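Local structure of GH5 (4YHE) at residues K253-E256 and K262-V265; R310-R315 and D382-S387; C216-T221 and V274-R279; M14-N19 and R362-S367. The protein is a family 5 glycoside hydrolase with a beta/alpha barrel, a cellulase that probably cleaves the beta-glucosidic bonds of cellulose-like glucans. All coordinates share one frame; numbering follows the deposited sequence.

Contact 1. Residues K253-E256 and K262-V265; sequences KYNE and KDVV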
loop_
_atom_site.group_PDB
_atom_site.type_symbol
_atom_site.label_atom_id
_atom_site.label_comp_id
_atom_site.label_asym_id
_atom_site.label_seq_id
_atom_site.Cartn_x
_atom_site.Cartn_y
_atom_site.Cartn_z
ATOM N N LYS A 253 -12.402 17.706 3.769
ATOM C CA LYS A 253 -13.393 18.551 4.366
ATOM C C LYS A 253 -12.734 19.575 5.275
ATOM O O LYS A 253 -13.225 20.715 5.398
ATOM C CB LYS A 253 -14.361 17.739 5.192
ATOM C CG LYS A 253 -15.347 16.953 4.354
ATOM C CD LYS A 253 -16.177 16.091 5.254
ATOM C CE LYS A 253 -16.921 15.027 4.496
ATOM N NZ LYS A 253 -17.954 15.571 3.610
ATOM N N TYR A 254 -11.662 19.159 5.937
ATOM C CA TYR A 254 -10.846 20.052 6.731
ATOM C C TYR A 254 -9.489 20.236 6.048
ATOM O O TYR A 254 -8.926 19.285 5.513
ATOM C CB TYR A 254 -10.641 19.459 8.119
ATOM C CG TYR A 254 -11.933 19.242 8.886
ATOM C CD1 TYR A 254 -12.675 18.067 8.722
ATOM C CD2 TYR A 254 -12.430 20.218 9.746
ATOM C CE1 TYR A 254 -13.856 17.853 9.418
ATOM C CE2 TYR A 254 -13.612 20.021 10.452
ATOM C CZ TYR A 254 -14.326 18.828 10.280
ATOM O OH TYR A 254 -15.523 18.637 10.946
ATOM N N ASN A 255 -8.918 21.436 6.133
ATOM C CA ASN A 255 -7.687 21.692 5.421
ATOM C C ASN A 255 -6.501 22.096 6.280
ATOM O O ASN A 255 -5.489 22.524 5.754
ATOM C CB ASN A 255 -7.971 22.685 4.284
ATOM C CG ASN A 255 -8.724 22.026 3.152
ATOM O OD1 ASN A 255 -8.175 21.196 2.444
ATOM N ND2 ASN A 255 -10.007 22.317 3.045
ATOM N N GLU A 256 -6.624 21.908 7.583
ATOM C CA GLU A 256 -5.501 22.034 8.499
ATOM C C GLU A 256 -5.407 20.777 9.375
ATOM O O GLU A 256 -6.376 20.011 9.495
ATOM C CB GLU A 256 -5.658 23.333 9.314
ATOM C CG GLU A 256 -5.577 24.593 8.458
ATOM C CD GLU A 256 -5.669 25.922 9.214
ATOM O OE1 GLU A 256 -6.182 25.959 10.349
ATOM O OE2 GLU A 256 -5.230 26.948 8.640
ATOM N N LYS A 262 -6.456 25.329 12.971
ATOM C CA LYS A 262 -7.792 25.669 13.448
ATOM C C LYS A 262 -8.891 24.920 12.676
ATOM O O LYS A 262 -9.873 24.485 13.269
ATOM C CB LYS A 262 -8.013 27.180 13.352
ATOM C CG LYS A 262 -7.044 27.997 14.202
ATOM C CD LYS A 262 -7.404 27.918 15.672
ATOM C CE LYS A 262 -6.438 28.727 16.524
ATOM N NZ LYS A 262 -6.374 30.146 16.061
ATOM N N ASP A 263 -8.727 24.784 11.364
ATOM C CA ASP A 263 -9.720 24.069 10.528
ATOM C C ASP A 263 -9.335 22.586 10.518
ATOM O O ASP A 263 -8.852 22.061 9.511
ATOM C CB ASP A 263 -9.727 24.651 9.128
ATOM C CG ASP A 263 -10.713 23.973 8.200
ATOM O OD1 ASP A 263 -11.823 23.667 8.647
ATOM O OD2 ASP A 263 -10.353 23.769 7.016
ATOM N N VAL A 264 -9.591 21.920 11.640
ATOM C CA VAL A 264 -9.068 20.584 11.891
ATOM C C VAL A 264 -10.164 19.597 12.171
ATOM O O VAL A 264 -11.216 19.993 12.662
ATOM C CB VAL A 264 -8.112 20.569 13.097
ATOM C CG1 VAL A 264 -6.843 21.355 12.783
ATOM C CG2 VAL A 264 -8.800 21.078 14.357
ATOM N N VAL A 265 -9.898 18.316 11.907
ATOM C CA VAL A 265 -10.758 17.228 12.370
ATOM C C VAL A 265 -10.776 17.284 13.901
ATOM O O VAL A 265 -9.706 17.224 14.547
ATOM C CB VAL A 265 -10.281 15.825 11.907
ATOM C CG1 VAL A 265 -11.123 14.727 12.562
ATOM C CG2 VAL A 265 -10.300 15.672 10.386
HETATM O O HOH W 1 -11.858 23.926 4.837
HETATM O O HOH W 2 -7.255 17.811 10.913
#
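Glu256 OE1 is gripped by two successive backbone N-H groups from the other side of the loop. Lys262 N lies 2.7 Å from Glu256 OE1, nearly along the C-O axis, while Asp263 N, at 3.0 Å from the same OE1, comes from the anti side, tilted out of the carboxylate plane, with an almost straight bond (171°). An extended chain beyond CG (chi2 -178°) carries the carboxylate to this pair. The backbone returns the link, Glu256 N donating to Asp263 O at 3.0 Å. Asn255 N reaches Asp263 OD2 at 2.9 Å from above the carboxylate plane, and a water bridges that oxygen to Asn255 ND2. Asp263, the centre of an inverse gamma turn, thus offers OD2 to one N-H and its carbonyl O to the next. An apolar patch adjoins this network: Val265 CA sits over the face of the Tyr254 ring, 4.1 Å from its centroid, in a CH-pi contact, with Val265 CG2 3.8 Å from Tyr254 CD1. A second water joins Glu256 O to Val265 N. The C-terminal tail adds Ser387 OG to Glu256 OE1, Ser388 N to OE2, and an Arg389 salt bridge to Asp263 OD2. With an alanine at Glu256, the N-H groups of Lys262 and Asp263 would probably lose their shared acceptor and the tail its anchor here. The loop, between helix 246-249 and helix 270-285, is a surface excursion; Arg301 binds Asn255 OD1, and helix 304-323 is touched by Glu256 at Phe309 and by Asn255 at Asp306.

Contact 2. Residues R310-R315 and D382-S387; sequences RLYYFR and DSAPES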
loop_
_atom_site.group_PDB
_atom_site.type_symbol
_atom_site.label_atom_id
_atom_site.label_comp_id
_atom_site.label_asym_id
_atom_site.label_seq_id
_atom_site.Cartn_x
_atom_site.Cartn_y
_atom_site.Cartn_z
ATOM N N ARG A 310 -0.162 20.252 4.941
ATOM C CA ARG A 310 0.104 18.976 4.291
ATOM C C ARG A 310 1.597 18.556 4.398
ATOM O O ARG A 310 1.917 17.405 4.694
ATOM C CB ARG A 310 -0.369 19.048 2.834
ATOM C CG ARG A 310 -0.202 17.734 2.065
ATOM C CD ARG A 310 -0.112 17.988 0.579
ATOM N NE ARG A 310 -0.230 16.799 -0.231
ATOM C CZ ARG A 310 0.058 16.708 -1.533
ATOM N NH1 ARG A 310 0.555 17.721 -2.205
ATOM N NH2 ARG A 310 -0.110 15.568 -2.154
ATOM N N LEU A 311 2.502 19.499 4.192
ATOM C CA LEU A 311 3.928 19.218 4.304
ATOM C C LEU A 311 4.303 18.889 5.740
ATOM O O LEU A 311 5.060 17.959 5.961
ATOM C CB LEU A 311 4.781 20.380 3.769
ATOM C CG LEU A 311 4.564 20.806 2.330
ATOM C CD1 LEU A 311 5.599 21.852 1.887
ATOM C CD2 LEU A 311 4.672 19.612 1.398
ATOM N N TYR A 312 3.743 19.641 6.693
ATOM C CA TYR A 312 3.881 19.363 8.128
ATOM C C TYR A 312 3.395 17.967 8.456
ATOM O O TYR A 312 4.062 17.217 9.116
ATOM C CB TYR A 312 3.128 20.404 8.982
ATOM C CG TYR A 312 3.073 20.052 10.438
ATOM C CD1 TYR A 312 4.230 20.118 11.231
ATOM C CD2 TYR A 312 1.884 19.653 11.047
ATOM C CE1 TYR A 312 4.202 19.774 12.560
ATOM C CE2 TYR A 312 1.845 19.338 12.393
ATOM C CZ TYR A 312 3.014 19.398 13.146
ATOM O OH TYR A 312 3.029 19.085 14.466
ATOM N N TYR A 313 2.215 17.611 7.966
ATOM C CA TYR A 313 1.724 16.249 8.146
ATOM C C TYR A 313 2.716 15.187 7.673
ATOM O O TYR A 313 3.013 14.260 8.412
ATOM C CB TYR A 313 0.378 16.162 7.447
ATOM C CG TYR A 313 -0.284 14.820 7.361
ATOM C CD1 TYR A 313 -1.071 14.332 8.411
ATOM C CD2 TYR A 313 -0.225 14.080 6.202
ATOM C CE1 TYR A 313 -1.764 13.132 8.294
ATOM C CE2 TYR A 313 -0.909 12.879 6.080
ATOM C CZ TYR A 313 -1.669 12.405 7.125
ATOM O OH TYR A 313 -2.348 11.227 6.989
ATOM N N PHE A 314 3.287 15.347 6.472
ATOM C CA PHE A 314 4.233 14.416 5.962
ATOM C C PHE A 314 5.502 14.383 6.841
ATOM O O PHE A 314 5.977 13.333 7.194
ATOM C CB PHE A 314 4.607 14.754 4.503
ATOM C CG PHE A 314 3.479 14.542 3.474
ATOM C CD1 PHE A 314 2.500 13.594 3.647
ATOM C CD2 PHE A 314 3.449 15.300 2.332
ATOM C CE1 PHE A 314 1.498 13.416 2.697
ATOM C CE2 PHE A 314 2.486 15.116 1.365
ATOM C CZ PHE A 314 1.503 14.169 1.549
ATOM N N ARG A 315 6.055 15.538 7.178
ATOM C CA ARG A 315 7.251 15.516 7.994
ATOM C C ARG A 315 7.013 14.783 9.292
ATOM O O ARG A 315 7.773 13.905 9.671
ATOM C CB ARG A 315 7.731 16.919 8.298
ATOM C CG ARG A 315 8.264 17.666 7.113
ATOM C CD ARG A 315 9.119 18.853 7.595
ATOM N NE ARG A 315 8.341 19.830 8.383
ATOM C CZ ARG A 315 7.499 20.724 7.873
ATOM N NH1 ARG A 315 7.305 20.800 6.559
ATOM N NH2 ARG A 315 6.852 21.557 8.683
ATOM N N ASP A 382 7.274 21.550 17.115
ATOM C CA ASP A 382 7.486 22.964 17.479
ATOM C C ASP A 382 7.607 23.886 16.273
ATOM O O ASP A 382 7.497 25.106 16.410
ATOM C CB ASP A 382 8.761 23.116 18.327
ATOM C CG ASP A 382 8.680 22.389 19.652
ATOM O OD1 ASP A 382 7.559 22.074 20.117
ATOM O OD2 ASP A 382 9.765 22.115 20.225
ATOM N N SER A 383 7.862 23.325 15.100
ATOM C CA SER A 383 7.973 24.114 13.882
ATOM C C SER A 383 6.693 24.097 13.027
ATOM O O SER A 383 6.717 24.559 11.874
ATOM C CB SER A 383 9.161 23.613 13.050
ATOM O OG SER A 383 8.920 22.305 12.536
ATOM N N ALA A 384 5.583 23.599 13.586
ATOM C CA ALA A 384 4.333 23.481 12.819
ATOM C C ALA A 384 3.850 24.845 12.309
ATOM O O ALA A 384 3.968 25.857 12.999
ATOM C CB ALA A 384 3.244 22.844 13.663
ATOM N N PRO A 385 3.233 24.874 11.122
ATOM C CA PRO A 385 2.905 26.172 10.522
ATOM C C PRO A 385 1.698 26.899 11.145
ATOM O O PRO A 385 0.896 26.335 11.893
ATOM C CB PRO A 385 2.600 25.799 9.074
ATOM C CG PRO A 385 2.020 24.401 9.175
ATOM C CD PRO A 385 2.763 23.738 10.296
ATOM N N GLU A 386 1.553 28.156 10.777
ATOM C CA GLU A 386 0.501 29.008 11.331
ATOM C C GLU A 386 -0.834 28.860 10.603
ATOM O O GLU A 386 -0.875 28.860 9.378
ATOM C CB GLU A 386 0.984 30.436 11.171
ATOM C CG GLU A 386 0.186 31.494 11.880
ATOM C CD GLU A 386 0.988 32.779 11.916
ATOM O OE1 GLU A 386 1.597 33.143 10.879
ATOM O OE2 GLU A 386 1.054 33.377 12.997
ATOM N N SER A 387 -1.933 28.754 11.339
ATOM C CA SER A 387 -3.230 28.654 10.699
ATOM C C SER A 387 -3.545 29.902 9.874
ATOM O O SER A 387 -3.124 31.011 10.216
ATOM C CB SER A 387 -4.324 28.437 11.738
ATOM O OG SER A 387 -5.594 28.613 11.152
HETATM O O HOH W 3 10.596 20.145 10.821
#
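Tyr312 swings its ring off the helix toward Ala384 and Pro385 because CG stands trans to the backbone N (chi1 172°). This puts one ring face against the tail: Ala384 CB lies 3.6 Å from the ring centroid in a CH-pi contact. The methyl is displaced from the ring centre toward the CE1-CZ side, Ala384 CB coming to 3.4 Å from Tyr312 CE1. Nearer the helix, Pro385 takes over: its CD packs against the root of the side chain, 3.6 Å from Tyr312 CB, and the proline ring and the tyrosine cross obliquely. Arg315, one turn further along the helix, curls back over its own backbone, with its guanidinium face over Tyr312 CA and NH2 in plane at the edge of the tyrosine ring. It meets the tail more loosely, through a water that donates to Ser383 OG at 3.2 Å and accepts a weak bond from Arg315 NE; Ser383 OG also bonds Ile380 O. The polar end of the tyrosine is taken care of elsewhere, since Tyr312 OH bonds Glu270 OE2. Ile380 and Tyr381 also touch Tyr312, so the ring reaches from helix 304-323 to both helix 377-382 and the tail behind it. At this contact the chemistry is therefore mostly apolar: Ala384 on the ring face and Pro385 on the stem hold the tail, with the water bridge a weak polar link beside them, while Pro385 O to Thr260 OG1 and Ser387 OG to Glu256 OE1 give the tail polar anchors on the 256-260 loop.

Contact 3. Residues C216-T221 and V274-R279; sequences CNPDLT and VGMLNR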
loop_
_atom_site.group_PDB
_atom_site.type_symbol
_atom_site.label_atom_id
_atom_site.label_comp_id
_atom_site.label_asym_id
_atom_site.label_seq_id
_atom_site.Cartn_x
_atom_site.Cartn_y
_atom_site.Cartn_z
ATOM N N CYS A 216 -7.013 -3.140 5.102
ATOM C CA CYS A 216 -5.704 -2.485 5.416
ATOM C C CYS A 216 -5.725 -1.508 6.597
ATOM O O CYS A 216 -4.871 -0.602 6.711
ATOM C CB CYS A 216 -5.124 -1.816 4.157
ATOM S SG CYS A 216 -4.511 -3.008 2.945
ATOM N N ASN A 217 -6.698 -1.691 7.495
ATOM C CA ASN A 217 -6.897 -0.841 8.614
ATOM C C ASN A 217 -5.933 -1.309 9.696
ATOM O O ASN A 217 -6.012 -2.458 10.140
ATOM C CB ASN A 217 -8.356 -0.953 9.128
ATOM C CG ASN A 217 -8.602 -0.143 10.377
ATOM O OD1 ASN A 217 -8.324 -0.570 11.502
ATOM N ND2 ASN A 217 -9.163 1.029 10.192
ATOM N N PRO A 218 -5.007 -0.421 10.113
ATOM C CA PRO A 218 -4.022 -0.843 11.118
ATOM C C PRO A 218 -4.597 -1.492 12.384
ATOM O O PRO A 218 -4.124 -2.546 12.817
ATOM C CB PRO A 218 -3.279 0.455 11.445
ATOM C CG PRO A 218 -3.406 1.284 10.226
ATOM C CD PRO A 218 -4.782 0.965 9.665
ATOM N N ASP A 219 -5.592 -0.880 13.004
ATOM C CA ASP A 219 -6.135 -1.475 14.216
ATOM C C ASP A 219 -6.813 -2.816 14.000
ATOM O O ASP A 219 -6.600 -3.731 14.803
ATOM C CB ASP A 219 -7.013 -0.487 14.954
ATOM C CG ASP A 219 -6.184 0.642 15.572
ATOM O OD1 ASP A 219 -4.973 0.422 15.856
ATOM O OD2 ASP A 219 -6.712 1.730 15.740
ATOM N N LEU A 220 -7.595 -2.966 12.918
ATOM C CA LEU A 220 -8.253 -4.245 12.669
ATOM C C LEU A 220 -7.205 -5.299 12.315
ATOM O O LEU A 220 -7.400 -6.494 12.547
ATOM C CB LEU A 220 -9.318 -4.136 11.577
ATOM C CG LEU A 220 -10.536 -3.254 11.896
ATOM C CD1 LEU A 220 -11.496 -3.295 10.710
ATOM C CD2 LEU A 220 -11.247 -3.758 13.143
ATOM N N THR A 221 -6.074 -4.836 11.784
ATOM C CA THR A 221 -4.931 -5.704 11.510
ATOM C C THR A 221 -4.298 -6.215 12.811
ATOM O O THR A 221 -4.231 -7.434 13.056
ATOM C CB THR A 221 -3.875 -4.965 10.627
ATOM O OG1 THR A 221 -4.494 -4.526 9.419
ATOM C CG2 THR A 221 -2.706 -5.900 10.265
ATOM N N VAL A 274 0.307 8.956 16.089
ATOM C CA VAL A 274 1.352 8.243 16.797
ATOM C C VAL A 274 0.854 7.033 17.558
ATOM O O VAL A 274 1.523 5.976 17.572
ATOM C CB VAL A 274 2.172 9.207 17.703
ATOM C CG1 VAL A 274 3.139 8.429 18.550
ATOM C CG2 VAL A 274 2.904 10.236 16.836
ATOM N N GLY A 275 -0.350 7.140 18.133
ATOM C CA GLY A 275 -0.934 6.023 18.858
ATOM C C GLY A 275 -1.085 4.824 17.926
ATOM O O GLY A 275 -0.766 3.689 18.279
ATOM N N MET A 276 -1.577 5.088 16.714
ATOM C CA MET A 276 -1.799 4.045 15.744
ATOM C C MET A 276 -0.477 3.397 15.392
ATOM O O MET A 276 -0.355 2.179 15.331
ATOM C CB MET A 276 -2.480 4.619 14.510
ATOM C CG MET A 276 -2.683 3.592 13.419
ATOM S SD MET A 276 -1.280 3.603 12.281
ATOM C CE MET A 276 -1.725 5.114 11.399
ATOM N N LEU A 277 0.541 4.218 15.211
ATOM C CA LEU A 277 1.854 3.686 14.891
ATOM C C LEU A 277 2.398 2.866 16.037
ATOM O O LEU A 277 3.041 1.858 15.810
ATOM C CB LEU A 277 2.820 4.822 14.526
ATOM C CG LEU A 277 2.506 5.636 13.254
ATOM C CD1 LEU A 277 3.444 6.825 13.147
ATOM C CD2 LEU A 277 2.578 4.766 12.004
ATOM N N ASN A 278 2.169 3.324 17.274
ATOM C CA ASN A 278 2.613 2.589 18.452
ATOM C C ASN A 278 2.033 1.196 18.534
ATOM O O ASN A 278 2.731 0.244 18.898
ATOM C CB ASN A 278 2.295 3.369 19.725
ATOM C CG ASN A 278 3.285 4.497 19.977
ATOM O OD1 ASN A 278 4.411 4.448 19.497
ATOM N ND2 ASN A 278 2.844 5.551 20.672
ATOM N N ARG A 279 0.768 1.054 18.158
ATOM C CA ARG A 279 0.158 -0.270 18.153
ATOM C C ARG A 279 0.829 -1.235 17.171
ATOM O O ARG A 279 1.051 -2.383 17.483
ATOM C CB ARG A 279 -1.358 -0.138 17.959
ATOM C CG ARG A 279 -1.965 0.542 19.187
ATOM C CD ARG A 279 -3.478 0.509 19.229
ATOM N NE ARG A 279 -4.088 1.393 18.259
ATOM C CZ ARG A 279 -4.272 2.708 18.400
ATOM N NH1 ARG A 279 -3.859 3.362 19.466
ATOM N NH2 ARG A 279 -4.887 3.374 17.429
HETATM O O HOH W 4 -2.437 0.168 14.576
#
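Asp219 and Arg279 form a side-on salt bridge in which two nitrogens each hold one carboxylate oxygen. Arg279 NE points almost straight at Asp219 OD1 (2.7 Å, 174°), which lies in the guanidinium plane, whereas Arg279 NH2 meets the syn lone pair of Asp219 OD2 at 3.0 Å with a more bent bond. The two flat groups are not coplanar; their planes stand 46° apart, and OD1 is met from above the carboxylate. Beside the ion pair runs a short apolar contact, Pro218 CB on Met276 CG at 3.8 Å, with the sulfur also touching the proline ring. A bend at chi3 (-72°) folds Arg279 back along its own helix, and Gly275 O and Met276 CA lie over one face of its guanidinium. A water donates both to Asp219 OD1 and to Met276 O, tying the acid to the helix backbone as well. At the start of the Asp219 helix, Asn217 is the N-cap: its OD1 accepts from Leu220 N at 2.9 Å on an in-plane lone pair, fixing the first turn from which Pro218 and Asp219 project. Met276 in turn packs on Ser242 and Phe293 of neighbouring barrel strands. An asparagine at Asp219 would keep a single acceptor, so one Arg279 nitrogen would probably lose its bond and the guanidinium its counter-charge. The acid lies in the first turn of its helix, where the helix dipole probably stabilises its negative charge; the bridge joins helix 218-224 to helix 270-285, which follow the fifth and sixth barrel strands, beside a buried apolar contact.

Contact 4. Residues M14-N19 and R362-S367; sequences MGIGWN and RAMIDS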
loop_
_atom_site.group_PDB
_atom_site.type_symbol
_atom_site.label_atom_id
_atom_site.label_comp_id
_atom_site.label_asym_id
_atom_site.label_seq_id
_atom_site.Cartn_x
_atom_site.Cartn_y
_atom_site.Cartn_z
ATOM N N MET A 14 13.006 -0.298 2.521
ATOM C CA MET A 14 12.037 0.299 1.617
ATOM C C MET A 14 11.859 1.790 1.799
ATOM O O MET A 14 11.292 2.451 0.905
ATOM C CB MET A 14 10.691 -0.453 1.699
ATOM C CG MET A 14 10.848 -1.894 1.288
ATOM S SD MET A 14 9.317 -2.769 0.904
ATOM C CE MET A 14 8.426 -2.533 2.407
ATOM N N GLY A 15 12.327 2.330 2.941
ATOM C CA GLY A 15 12.296 3.726 3.234
ATOM C C GLY A 15 10.943 4.407 3.009
ATOM O O GLY A 15 9.896 3.914 3.497
ATOM N N ILE A 16 10.987 5.542 2.309
ATOM C CA ILE A 16 9.809 6.132 1.704
ATOM C C ILE A 16 9.805 5.698 0.214
ATOM O O ILE A 16 10.775 5.857 -0.515
ATOM C CB ILE A 16 9.740 7.667 1.865
ATOM C CG1 ILE A 16 9.701 8.044 3.342
ATOM C CG2 ILE A 16 8.560 8.259 1.092
ATOM C CD1 ILE A 16 8.493 7.505 4.108
ATOM N N GLY A 17 8.710 5.082 -0.201
ATOM C CA GLY A 17 8.497 4.697 -1.574
ATOM C C GLY A 17 7.280 5.391 -2.175
ATOM O O GLY A 17 6.720 6.359 -1.601
ATOM N N TRP A 18 6.885 4.912 -3.363
ATOM C CA TRP A 18 5.899 5.611 -4.189
ATOM C C TRP A 18 5.071 4.568 -4.906
ATOM O O TRP A 18 5.615 3.531 -5.353
ATOM C CB TRP A 18 6.651 6.495 -5.171
ATOM C CG TRP A 18 5.885 7.374 -6.100
ATOM C CD1 TRP A 18 5.532 8.652 -5.900
ATOM C CD2 TRP A 18 5.479 7.050 -7.432
ATOM N NE1 TRP A 18 4.897 9.159 -7.016
ATOM C CE2 TRP A 18 4.875 8.194 -7.976
ATOM C CE3 TRP A 18 5.607 5.918 -8.231
ATOM C CZ2 TRP A 18 4.360 8.221 -9.268
ATOM C CZ3 TRP A 18 5.073 5.952 -9.520
ATOM C CH2 TRP A 18 4.491 7.100 -10.020
ATOM N N ASN A 19 3.756 4.813 -4.962
ATOM C CA ASN A 19 2.824 3.922 -5.696
ATOM C C ASN A 19 2.590 4.428 -7.123
ATOM O O ASN A 19 2.223 5.607 -7.333
ATOM C CB ASN A 19 1.467 3.850 -5.053
ATOM C CG ASN A 19 1.416 2.915 -3.868
ATOM O OD1 ASN A 19 1.005 1.757 -3.991
ATOM N ND2 ASN A 19 1.806 3.424 -2.706
ATOM N N ARG A 362 9.894 15.892 -1.047
ATOM C CA ARG A 362 11.006 16.246 -0.160
ATOM C C ARG A 362 10.595 16.181 1.322
ATOM O O ARG A 362 11.352 15.640 2.137
ATOM C CB ARG A 362 11.536 17.627 -0.527
ATOM C CG ARG A 362 12.221 17.719 -1.889
ATOM C CD ARG A 362 13.749 17.516 -1.806
ATOM N NE ARG A 362 14.103 16.230 -1.237
ATOM C CZ ARG A 362 14.077 15.058 -1.864
ATOM N NH1 ARG A 362 13.741 14.960 -3.137
ATOM N NH2 ARG A 362 14.379 13.953 -1.211
ATOM N N ALA A 363 9.409 16.703 1.669
ATOM C CA ALA A 363 8.922 16.633 3.040
ATOM C C ALA A 363 8.929 15.202 3.567
ATOM O O ALA A 363 9.473 14.911 4.652
ATOM C CB ALA A 363 7.565 17.270 3.171
ATOM N N MET A 364 8.362 14.268 2.791
ATOM C CA MET A 364 8.229 12.916 3.254
ATOM C C MET A 364 9.580 12.173 3.296
ATOM O O MET A 364 9.952 11.602 4.338
ATOM C CB MET A 364 7.133 12.179 2.430
ATOM C CG MET A 364 7.327 12.134 0.937
ATOM S SD MET A 364 5.889 11.331 0.110
ATOM C CE MET A 364 4.601 12.475 0.372
ATOM N N ILE A 365 10.349 12.234 2.208
ATOM C CA ILE A 365 11.566 11.459 2.120
ATOM C C ILE A 365 12.578 12.046 3.115
ATOM O O ILE A 365 13.145 11.320 3.878
ATOM C CB ILE A 365 12.143 11.480 0.705
ATOM C CG1 ILE A 365 11.204 10.723 -0.236
ATOM C CG2 ILE A 365 13.546 10.886 0.634
ATOM C CD1 ILE A 365 11.584 10.868 -1.687
ATOM N N ASP A 366 12.751 13.350 3.113
ATOM C CA ASP A 366 13.854 13.932 3.916
ATOM C C ASP A 366 13.581 13.800 5.428
ATOM O O ASP A 366 14.515 13.657 6.215
ATOM C CB ASP A 366 14.087 15.366 3.544
ATOM C CG ASP A 366 14.611 15.520 2.143
ATOM O OD1 ASP A 366 15.082 14.546 1.563
ATOM O OD2 ASP A 366 14.576 16.633 1.625
ATOM N N SER A 367 12.306 13.780 5.827
ATOM C CA SER A 367 11.986 13.586 7.227
ATOM C C SER A 367 12.283 12.144 7.675
ATOM O O SER A 367 12.915 11.942 8.715
ATOM C CB SER A 367 10.554 13.996 7.525
ATOM O OG SER A 367 10.314 14.032 8.919
#
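Ile16 presses its branched side chain onto helix 357-369 at Met364 and Ile365, all three residues buried. Ile16 CG2 does most of the work, 3.9 Å from Ile365 CG1 and 4.1 Å from Met364 CG, so that one methyl touches two successive helix side chains. The other branch, Ile16 CG1, lies against the helix backbone, 3.7 Å from Met364 O. Met364 holds CG in the crowded position between backbone N and carbonyl carbon (chi1 57°); CG faces the isoleucine, which it crosses at about a right angle, while the end of the side chain leads off toward Phe314 and Phe296. Ile365 lies aslant Ile16 and shares Phe55 with it. Another face of the same turns is polar. There Asp366 is exposed and Arg362 partly so, and they pair along the helix: Arg362 NE to Asp366 OD2 and Arg362 NH2 to Asp366 OD1, each 2.9 Å, a two-nitrogen grip that also lies apart from Ile16. Arg362 NH1 additionally bonds Ala53 O. The helix is thus amphipathic, with apolar residues toward the strand and a charged pair toward solvent. Gly15, with positive phi, makes the turn from helix 6-13 into strand 16-20. That strand is the first of the eight-stranded parallel barrel, bonded through Gly17 to strand 327-332 and through Trp18 to Ser57 of strand 57-60; helix 357-369, which follows the last strand, therefore packs over the seam where the barrel closes, with Cys318 of helix 304-323 also touching Ile16 and Met364.

From the N terminus, 14-19 opens contact 4 in the first barrel strand, and the chain runs through the remaining seven strands before 362-367 closes it. Within that span, 216-221 opens contact 3, closed at 274-279 to join two barrel helices; within contact 3 lies contact 1, a short closure of the loop 253-265. Contact 2 opens after contact 3 has closed, at 310-315, and crosses contact 4, because its partner 382-387 follows 362-367 and pins the C-terminal tail. Contacts 2 and 4 touch through Arg315 O and Ser367 OG, contacts 1 and 2 through Glu256 OE1 and Ser387 OG, so contacts 1, 2 and 4 form a chain of touching sites, and contact 3 stands apart.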